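Local coordinates for nisin biosynthesis protein NisC (Lactococcus lactis subsp. lactis, PDB 2G0D) that catalyses formation of the thioether rings of the lantibiotic nisin, as a zinc-containing cyclase with an alpha-toroid fold, at residues F237-F242 / L286-G291; K248-K253 / A304-E309. All blocks are in the same frame, centred on the assembly; numbering follows the deposited sequence.

Contact 1 (F237-F242 / L286-G291); sequences FIYEKF and LLYLYG
Y239 faces helix 281-294 and meets two of its side chains. One is L287. Its methyl CD2 lies 3.3 Å from Y239 CD2 and also reaches CG and CE2 of the same ring, approaching it obliquely along that one side. With its CG anti to the backbone N (chi1 173°), L287 turns CD2 to the ring. The other is Y288, whose hydroxyl OH comes to 3.3 Å from Y239 CB. The phenol oxygen of Y239 is occupied elsewhere and bonds to the backbone O of M202.

At E240 the contact becomes polar. Its chain bends at chi2, which brings the carboxylate round to the end of Y288. The phenol donates to the carboxylate, with 2.6 Å between Y288 OH and E240 OE2. The oxygen accepts with its anti lone pair, on the side away from OE1. The carboxylate carbon lies in the plane of the phenol ring, at its edge, while the two planes are turned 73° from each other. OE2 also forms a salt bridge with K303, and OE1 bonds to the hydroxyl of Y299. These partners hold both oxygens and would favour a charged carboxylate.

The two helix segments stand well apart, with 11.5 Å between their axes and a crossing angle of -134°. Side chains, among them the two tyrosines, bridge the gap. Helix 298-314 flanks it, supplying K303 and packing A304 and I307 on Y288. Helix 208-221 lies by Y239 through L208, and helix 327-341 packs on another part of helix 281-294.

Contact 2 (K248-K253 / A304-E309); sequences KQFLWK and AEKILE
F250 and I307 bury the most surface here, and their CA atoms are 5.2 Å apart. The phenyl ring lies along the backbone of helix 298-314. F250 CD1 meets I307 CG1 at 3.8 Å, while the far end of the ring reaches the preceding residue, with F250 CZ 3.8 Å from K306 CB. The rest of the K306 chain leads away. Both faces of the phenyl ring are occupied. Q249 CG sits 3.4 Å above the centre of one face, and K306 O lies over the centre of the opposite one.

The backbone of F250 contributes to this placement. F250 is the third residue of a type II beta turn from K248 to L251, and it takes the left-handed conformation expected there (phi 72°). The closing bond of the turn is weak, but E243 OE2 accepts from F250 N and ties the turn to the chain just after helix 226-242. A water joins the two backbones. It donates to F250 O at 2.8 Å and to I307 O at 2.6 Å, so it links two carbonyl acceptors that could not bond each other directly.

I307 also meets W252. Its CD1 is 3.6 Å from W252 CH2, and its branch CG2 touches the neighbouring CZ3. The isoleucine chain crosses the indole at about a right angle and contacts the outer end of the six-membered ring. The other end of the indole is fixed by NE1, which bonds to Y239 O.

The loop after helix 226-242 thus packs through F250 and W252 on I307 of helix 298-314, within the helical toroid of the LanC-like fold.

Overall arrangement
Following the chain from the N terminus, the first of the four segments, 237-242, ends helix 226-242. The chain then turns into the loop holding 248-253. It passes strand 255-256 and reaches helix 281-294. Here contact 1 closes its 43-residue connection. Helix 298-314 follows directly, and contact 2 closes a connection of 50 residues. The two connections therefore cross. Their centres are about 10 Å apart, and they share packing: Y288 CD2 lies 3.5 Å from I307 CD1, and Y288 OH lies near W252. Together they tie helix 226-242 and its following loop to the successive helices 281-294 and 298-314 on one side of the toroid.

Contact 1 (F237-F242 / L286-G291)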
ATOM      1  N   PHE A 237     -18.528  -8.054  -4.896  1.00 33.74           N
ATOM      2  CA  PHE A 237     -19.743  -8.773  -4.471  1.00 33.51           C
ATOM      3  C   PHE A 237     -19.611  -9.297  -3.025  1.00 33.41           C
ATOM      4  O   PHE A 237     -20.584  -9.255  -2.253  1.00 33.15           O
ATOM      5  CB  PHE A 237     -20.044  -9.919  -5.456  1.00 34.26           C
ATOM      6  CG  PHE A 237     -21.272 -10.739  -5.115  1.00 34.86           C
ATOM      7  CD1 PHE A 237     -22.473 -10.528  -5.782  1.00 36.55           C
ATOM      8  CD2 PHE A 237     -21.210 -11.765  -4.171  1.00 36.74           C
ATOM      9  CE1 PHE A 237     -23.617 -11.318  -5.500  1.00 35.65           C
ATOM     10  CE2 PHE A 237     -22.347 -12.552  -3.871  1.00 36.03           C
ATOM     11  CZ  PHE A 237     -23.544 -12.323  -4.544  1.00 34.75           C
ATOM     12  N   ILE A 238     -18.410  -9.760  -2.658  1.00 33.05           N
ATOM     13  CA  ILE A 238     -18.156 -10.244  -1.292  1.00 33.34           C
ATOM     14  C   ILE A 238     -18.153  -9.086  -0.284  1.00 33.59           C
ATOM     15  O   ILE A 238     -18.652  -9.234   0.827  1.00 33.94           O
ATOM     16  CB  ILE A 238     -16.854 -11.096  -1.174  1.00 33.31           C
ATOM     17  CG1 ILE A 238     -16.993 -12.409  -1.957  1.00 33.40           C
ATOM     18  CG2 ILE A 238     -16.529 -11.389   0.295  1.00 32.51           C
ATOM     19  CD1 ILE A 238     -15.688 -13.151  -2.160  1.00 33.84           C
ATOM     20  N   TYR A 239     -17.600  -7.937  -0.671  1.00 33.44           N
ATOM     21  CA  TYR A 239     -17.717  -6.744   0.173  1.00 33.49           C
ATOM     22  C   TYR A 239     -19.171  -6.324   0.357  1.00 33.93           C
ATOM     23  O   TYR A 239     -19.598  -6.048   1.485  1.00 34.09           O
ATOM     24  CB  TYR A 239     -16.802  -5.602  -0.305  1.00 32.60           C
ATOM     25  CG  TYR A 239     -15.413  -5.806   0.236  1.00 31.79           C
ATOM     26  CD1 TYR A 239     -15.047  -5.313   1.499  1.00 30.54           C
ATOM     27  CD2 TYR A 239     -14.484  -6.566  -0.475  1.00 31.72           C
ATOM     28  CE1 TYR A 239     -13.773  -5.560   2.029  1.00 30.39           C
ATOM     29  CE2 TYR A 239     -13.213  -6.807   0.030  1.00 31.69           C
ATOM     30  CZ  TYR A 239     -12.866  -6.303   1.275  1.00 30.82           C
ATOM     31  OH  TYR A 239     -11.610  -6.560   1.737  1.00 31.12           O
ATOM     32  N   GLU A 240     -19.933  -6.320  -0.734  1.00 34.19           N
ATOM     33  CA  GLU A 240     -21.336  -5.931  -0.686  1.00 35.10           C
ATOM     34  C   GLU A 240     -22.133  -6.875   0.207  1.00 35.47           C
ATOM     35  O   GLU A 240     -23.035  -6.433   0.932  1.00 35.49           O
ATOM     36  CB  GLU A 240     -21.964  -5.893  -2.103  1.00 35.29           C
ATOM     37  CG  GLU A 240     -21.586  -4.664  -2.956  1.00 35.33           C
ATOM     38  CD  GLU A 240     -22.101  -3.351  -2.359  1.00 36.02           C
ATOM     39  OE1 GLU A 240     -23.201  -2.893  -2.745  1.00 35.44           O
ATOM     40  OE2 GLU A 240     -21.402  -2.777  -1.489  1.00 36.01           O
ATOM     41  N   LYS A 241     -21.800  -8.166   0.161  1.00 36.09           N
ATOM     42  CA  LYS A 241     -22.574  -9.162   0.908  1.00 36.78           C
ATOM     43  C   LYS A 241     -22.316  -9.068   2.408  1.00 36.48           C
ATOM     44  O   LYS A 241     -23.253  -9.123   3.204  1.00 36.29           O
ATOM     45  CB  LYS A 241     -22.303 -10.592   0.422  1.00 37.32           C
ATOM     46  CG  LYS A 241     -23.500 -11.559   0.603  1.00 38.65           C
ATOM     47  CD  LYS A 241     -24.503 -11.410  -0.571  1.00 41.18           C
ATOM     48  CE  LYS A 241     -25.593 -12.476  -0.570  1.00 41.80           C
ATOM     49  NZ  LYS A 241     -26.645 -12.238   0.483  1.00 43.69           N
ATOM     50  N   PHE A 242     -21.050  -8.921   2.786  1.00 35.99           N
ATOM     51  CA  PHE A 242     -20.681  -8.999   4.198  1.00 35.18           C
ATOM     52  C   PHE A 242     -20.580  -7.636   4.917  1.00 34.59           C
ATOM     53  O   PHE A 242     -20.219  -7.584   6.101  1.00 34.77           O
ATOM     54  CB  PHE A 242     -19.441  -9.880   4.389  1.00 35.21           C
ATOM     55  CG  PHE A 242     -19.685 -11.349   4.076  1.00 35.91           C
ATOM     56  CD1 PHE A 242     -19.267 -11.899   2.868  1.00 35.71           C
ATOM     57  CD2 PHE A 242     -20.342 -12.177   4.994  1.00 36.16           C
ATOM     58  CE1 PHE A 242     -19.495 -13.264   2.583  1.00 36.73           C
ATOM     59  CE2 PHE A 242     -20.585 -13.527   4.712  1.00 36.19           C
ATOM     60  CZ  PHE A 242     -20.156 -14.066   3.504  1.00 36.19           C
ATOM     61  N   LEU A 286     -11.098   2.391  -1.345  1.00 28.11           N
ATOM     62  CA  LEU A 286     -10.268   2.346  -2.568  1.00 28.17           C
ATOM     63  C   LEU A 286     -10.731   1.235  -3.528  1.00 28.51           C
ATOM     64  O   LEU A 286     -10.817   1.439  -4.738  1.00 28.60           O
ATOM     65  CB  LEU A 286      -8.768   2.200  -2.213  1.00 27.60           C
ATOM     66  CG  LEU A 286      -8.116   3.403  -1.493  1.00 26.87           C
ATOM     67  CD1 LEU A 286      -6.674   3.101  -1.003  1.00 24.72           C
ATOM     68  CD2 LEU A 286      -8.126   4.578  -2.406  1.00 22.68           C
ATOM     69  N   LEU A 287     -11.046   0.065  -2.990  1.00 29.16           N
ATOM     70  CA  LEU A 287     -11.630  -1.008  -3.808  1.00 29.42           C
ATOM     71  C   LEU A 287     -12.860  -0.516  -4.588  1.00 29.28           C
ATOM     72  O   LEU A 287     -12.975  -0.771  -5.776  1.00 29.74           O
ATOM     73  CB  LEU A 287     -12.018  -2.222  -2.937  1.00 29.38           C
ATOM     74  CG  LEU A 287     -12.796  -3.334  -3.667  1.00 29.88           C
ATOM     75  CD1 LEU A 287     -11.927  -4.043  -4.737  1.00 29.55           C
ATOM     76  CD2 LEU A 287     -13.342  -4.353  -2.673  1.00 29.36           C
ATOM     77  N   TYR A 288     -13.762   0.197  -3.925  1.00 28.88           N
ATOM     78  CA  TYR A 288     -15.015   0.577  -4.552  1.00 29.12           C
ATOM     79  C   TYR A 288     -14.747   1.684  -5.586  1.00 29.40           C
ATOM     80  O   TYR A 288     -15.369   1.735  -6.657  1.00 28.98           O
ATOM     81  CB  TYR A 288     -16.014   1.043  -3.490  1.00 29.47           C
ATOM     82  CG  TYR A 288     -16.755  -0.079  -2.760  1.00 30.98           C
ATOM     83  CD1 TYR A 288     -18.047  -0.454  -3.163  1.00 31.72           C
ATOM     84  CD2 TYR A 288     -16.178  -0.760  -1.676  1.00 30.18           C
ATOM     85  CE1 TYR A 288     -18.751  -1.484  -2.518  1.00 30.17           C
ATOM     86  CE2 TYR A 288     -16.886  -1.793  -1.010  1.00 29.57           C
ATOM     87  CZ  TYR A 288     -18.179  -2.134  -1.440  1.00 31.14           C
ATOM     88  OH  TYR A 288     -18.904  -3.135  -0.817  1.00 31.29           O
ATOM     89  N   LEU A 289     -13.804   2.553  -5.253  1.00 28.00           N
ATOM     90  CA  LEU A 289     -13.444   3.660  -6.097  1.00 27.99           C
ATOM     91  C   LEU A 289     -12.863   3.084  -7.391  1.00 28.23           C
ATOM     92  O   LEU A 289     -13.380   3.345  -8.482  1.00 26.78           O
ATOM     93  CB  LEU A 289     -12.409   4.547  -5.361  1.00 28.18           C
ATOM     94  CG  LEU A 289     -11.837   5.691  -6.190  1.00 29.16           C
ATOM     95  CD1 LEU A 289     -13.022   6.585  -6.645  1.00 28.36           C
ATOM     96  CD2 LEU A 289     -10.788   6.487  -5.444  1.00 27.59           C
ATOM     97  N   TYR A 290     -11.788   2.296  -7.244  1.00 28.05           N
ATOM     98  CA  TYR A 290     -11.080   1.706  -8.360  1.00 28.48           C
ATOM     99  C   TYR A 290     -11.937   0.723  -9.154  1.00 29.25           C
ATOM    100  O   TYR A 290     -11.919   0.746 -10.386  1.00 29.37           O
ATOM    101  CB  TYR A 290      -9.790   1.040  -7.888  1.00 28.88           C
ATOM    102  CG  TYR A 290      -8.745   1.997  -7.283  1.00 30.07           C
ATOM    103  CD1 TYR A 290      -8.631   3.332  -7.716  1.00 29.44           C
ATOM    104  CD2 TYR A 290      -7.860   1.546  -6.320  1.00 27.91           C
ATOM    105  CE1 TYR A 290      -7.660   4.193  -7.174  1.00 30.74           C
ATOM    106  CE2 TYR A 290      -6.896   2.392  -5.767  1.00 29.52           C
ATOM    107  CZ  TYR A 290      -6.798   3.701  -6.200  1.00 31.24           C
ATOM    108  OH  TYR A 290      -5.851   4.519  -5.625  1.00 32.07           O
ATOM    109  N   GLY A 291     -12.669  -0.145  -8.455  1.00 29.43           N
ATOM    110  CA  GLY A 291     -13.650  -1.053  -9.103  1.00 29.74           C
ATOM    111  C   GLY A 291     -14.687  -0.284  -9.901  1.00 29.92           C
ATOM    112  O   GLY A 291     -14.951  -0.598 -11.078  1.00 30.24           O
TER

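Contact 2 (K248-K253 / A304-E309)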
ATOM      1  N   LYS A 248     -24.070   0.278  11.907  1.00 30.73           N
ATOM      2  CA  LYS A 248     -22.748  -0.113  11.440  1.00 31.24           C
ATOM      3  C   LYS A 248     -22.618  -0.138   9.909  1.00 31.76           C
ATOM      4  O   LYS A 248     -21.715  -0.798   9.340  1.00 31.46           O
ATOM      5  CB  LYS A 248     -22.377  -1.467  12.021  1.00 31.64           C
ATOM      6  CG  LYS A 248     -22.288  -1.479  13.541  1.00 32.38           C
ATOM      7  CD  LYS A 248     -21.186  -2.421  13.932  1.00 34.53           C
ATOM      8  CE  LYS A 248     -21.626  -3.361  15.007  1.00 35.85           C
ATOM      9  NZ  LYS A 248     -22.648  -4.339  14.555  1.00 38.22           N
ATOM     10  N   GLN A 249     -23.515   0.577   9.237  1.00 31.57           N
ATOM     11  CA  GLN A 249     -23.374   0.790   7.797  1.00 32.11           C
ATOM     12  C   GLN A 249     -21.966   1.321   7.495  1.00 31.98           C
ATOM     13  O   GLN A 249     -21.410   2.112   8.266  1.00 32.73           O
ATOM     14  CB  GLN A 249     -24.446   1.752   7.289  1.00 31.95           C
ATOM     15  CG  GLN A 249     -24.433   1.950   5.788  1.00 33.64           C
ATOM     16  CD  GLN A 249     -25.649   2.709   5.280  1.00 33.78           C
ATOM     17  OE1 GLN A 249     -26.277   3.479   6.011  1.00 33.68           O
ATOM     18  NE2 GLN A 249     -25.976   2.500   4.006  1.00 33.07           N
ATOM     19  N   PHE A 250     -21.400   0.845   6.393  1.00 32.08           N
ATOM     20  CA  PHE A 250     -20.062   1.227   5.898  1.00 32.19           C
ATOM     21  C   PHE A 250     -18.914   0.657   6.733  1.00 32.25           C
ATOM     22  O   PHE A 250     -17.791   1.164   6.682  1.00 32.64           O
ATOM     23  CB  PHE A 250     -19.911   2.751   5.721  1.00 31.43           C
ATOM     24  CG  PHE A 250     -21.028   3.392   4.951  1.00 31.25           C
ATOM     25  CD1 PHE A 250     -21.302   3.016   3.646  1.00 30.92           C
ATOM     26  CD2 PHE A 250     -21.814   4.378   5.536  1.00 31.14           C
ATOM     27  CE1 PHE A 250     -22.349   3.614   2.939  1.00 29.90           C
ATOM     28  CE2 PHE A 250     -22.863   4.976   4.824  1.00 31.47           C
ATOM     29  CZ  PHE A 250     -23.116   4.589   3.526  1.00 29.03           C
ATOM     30  N   LEU A 251     -19.202  -0.403   7.481  1.00 32.19           N
ATOM     31  CA  LEU A 251     -18.190  -1.090   8.303  1.00 32.06           C
ATOM     32  C   LEU A 251     -18.058  -2.566   7.915  1.00 31.87           C
ATOM     33  O   LEU A 251     -19.013  -3.186   7.455  1.00 31.28           O
ATOM     34  CB  LEU A 251     -18.472  -0.941   9.804  1.00 31.24           C
ATOM     35  CG  LEU A 251     -18.128   0.426  10.419  1.00 31.80           C
ATOM     36  CD1 LEU A 251     -18.771   0.602  11.766  1.00 28.99           C
ATOM     37  CD2 LEU A 251     -16.576   0.681  10.484  1.00 30.75           C
ATOM     38  N   TRP A 252     -16.844  -3.091   8.070  1.00 31.26           N
ATOM     39  CA  TRP A 252     -16.531  -4.466   7.759  1.00 31.29           C
ATOM     40  C   TRP A 252     -15.598  -4.978   8.838  1.00 32.01           C
ATOM     41  O   TRP A 252     -14.691  -4.248   9.294  1.00 32.75           O
ATOM     42  CB  TRP A 252     -15.807  -4.558   6.403  1.00 30.68           C
ATOM     43  CG  TRP A 252     -16.689  -4.413   5.189  1.00 29.21           C
ATOM     44  CD1 TRP A 252     -17.243  -5.430   4.467  1.00 29.05           C
ATOM     45  CD2 TRP A 252     -17.077  -3.193   4.522  1.00 27.83           C
ATOM     46  NE1 TRP A 252     -17.970  -4.927   3.407  1.00 27.44           N
ATOM     47  CE2 TRP A 252     -17.884  -3.563   3.411  1.00 28.52           C
ATOM     48  CE3 TRP A 252     -16.811  -1.834   4.738  1.00 27.30           C
ATOM     49  CZ2 TRP A 252     -18.439  -2.623   2.536  1.00 29.22           C
ATOM     50  CZ3 TRP A 252     -17.369  -0.891   3.871  1.00 28.56           C
ATOM     51  CH2 TRP A 252     -18.191  -1.294   2.786  1.00 29.41           C
ATOM     52  N   LYS A 253     -15.806  -6.224   9.248  1.00 32.24           N
ATOM     53  CA  LYS A 253     -14.851  -6.912  10.115  1.00 32.77           C
ATOM     54  C   LYS A 253     -13.549  -7.151   9.351  1.00 32.84           C
ATOM     55  O   LYS A 253     -13.539  -7.198   8.110  1.00 32.92           O
ATOM     56  CB  LYS A 253     -15.413  -8.254  10.576  1.00 33.11           C
ATOM     57  CG  LYS A 253     -16.725  -8.168  11.339  1.00 34.71           C
ATOM     58  CD  LYS A 253     -17.400  -9.530  11.403  1.00 37.95           C
ATOM     59  CE  LYS A 253     -16.613 -10.542  12.206  1.00 39.42           C
ATOM     60  NZ  LYS A 253     -17.130 -11.913  11.928  1.00 39.81           N
ATOM     61  N   ALA A 304     -18.081   4.405  -2.755  1.00 29.48           N
ATOM     62  CA  ALA A 304     -16.714   4.660  -2.283  1.00 30.05           C
ATOM     63  C   ALA A 304     -16.661   5.952  -1.458  1.00 30.24           C
ATOM     64  O   ALA A 304     -16.083   5.976  -0.385  1.00 30.16           O
ATOM     65  CB  ALA A 304     -15.716   4.706  -3.455  1.00 28.30           C
ATOM     66  N   GLU A 305     -17.291   7.016  -1.952  1.00 31.23           N
ATOM     67  CA  GLU A 305     -17.257   8.295  -1.254  1.00 32.26           C
ATOM     68  C   GLU A 305     -17.981   8.255   0.075  1.00 32.01           C
ATOM     69  O   GLU A 305     -17.522   8.834   1.058  1.00 31.62           O
ATOM     70  CB  GLU A 305     -17.883   9.378  -2.110  1.00 32.22           C
ATOM     71  CG  GLU A 305     -17.029   9.773  -3.249  1.00 36.39           C
ATOM     72  CD  GLU A 305     -17.382  11.155  -3.719  1.00 41.24           C
ATOM     73  OE1 GLU A 305     -16.974  12.142  -3.042  1.00 42.80           O
ATOM     74  OE2 GLU A 305     -18.077  11.232  -4.750  1.00 40.32           O
ATOM     75  N   LYS A 306     -19.126   7.585   0.084  1.00 32.58           N
ATOM     76  CA  LYS A 306     -19.943   7.463   1.286  1.00 33.88           C
ATOM     77  C   LYS A 306     -19.169   6.689   2.356  1.00 32.75           C
ATOM     78  O   LYS A 306     -19.154   7.094   3.509  1.00 33.17           O
ATOM     79  CB  LYS A 306     -21.294   6.787   0.964  1.00 34.03           C
ATOM     80  CG  LYS A 306     -22.250   7.642   0.114  1.00 36.13           C
ATOM     81  CD  LYS A 306     -23.653   7.031   0.110  1.00 35.35           C
ATOM     82  CE  LYS A 306     -24.595   7.650  -0.909  1.00 38.65           C
ATOM     83  NZ  LYS A 306     -24.400   9.111  -1.159  1.00 40.64           N
ATOM     84  N   ILE A 307     -18.518   5.597   1.952  1.00 32.55           N
ATOM     85  CA  ILE A 307     -17.692   4.774   2.841  1.00 32.81           C
ATOM     86  C   ILE A 307     -16.554   5.597   3.471  1.00 33.09           C
ATOM     87  O   ILE A 307     -16.310   5.507   4.671  1.00 32.78           O
ATOM     88  CB  ILE A 307     -17.040   3.578   2.099  1.00 33.05           C
ATOM     89  CG1 ILE A 307     -18.097   2.583   1.593  1.00 33.33           C
ATOM     90  CG2 ILE A 307     -16.045   2.822   3.029  1.00 32.78           C
ATOM     91  CD1 ILE A 307     -17.481   1.508   0.649  1.00 32.67           C
ATOM     92  N   LEU A 308     -15.853   6.390   2.659  1.00 32.66           N
ATOM     93  CA  LEU A 308     -14.710   7.130   3.175  1.00 32.42           C
ATOM     94  C   LEU A 308     -15.218   8.246   4.087  1.00 32.56           C
ATOM     95  O   LEU A 308     -14.628   8.535   5.124  1.00 32.55           O
ATOM     96  CB  LEU A 308     -13.856   7.715   2.036  1.00 32.24           C
ATOM     97  CG  LEU A 308     -12.632   8.553   2.480  1.00 32.47           C
ATOM     98  CD1 LEU A 308     -11.722   7.755   3.432  1.00 30.53           C
ATOM     99  CD2 LEU A 308     -11.854   9.087   1.277  1.00 30.98           C
ATOM    100  N   GLU A 309     -16.315   8.864   3.676  1.00 32.40           N
ATOM    101  CA  GLU A 309     -16.875  10.004   4.393  1.00 33.83           C
ATOM    102  C   GLU A 309     -17.332   9.561   5.783  1.00 32.55           C
ATOM    103  O   GLU A 309     -17.098  10.264   6.764  1.00 32.63           O
ATOM    104  CB  GLU A 309     -18.009  10.631   3.584  1.00 32.35           C
ATOM    105  CG  GLU A 309     -18.343  12.027   3.984  1.00 37.87           C
ATOM    106  CD  GLU A 309     -19.428  12.675   3.104  1.00 38.34           C
ATOM    107  OE1 GLU A 309     -20.096  11.974   2.288  1.00 44.10           O
ATOM    108  OE2 GLU A 309     -19.592  13.908   3.238  1.00 44.78           O
TER
HETATM  109  O   HOH W   1     -16.362   3.620   6.518  1.00 26.90           O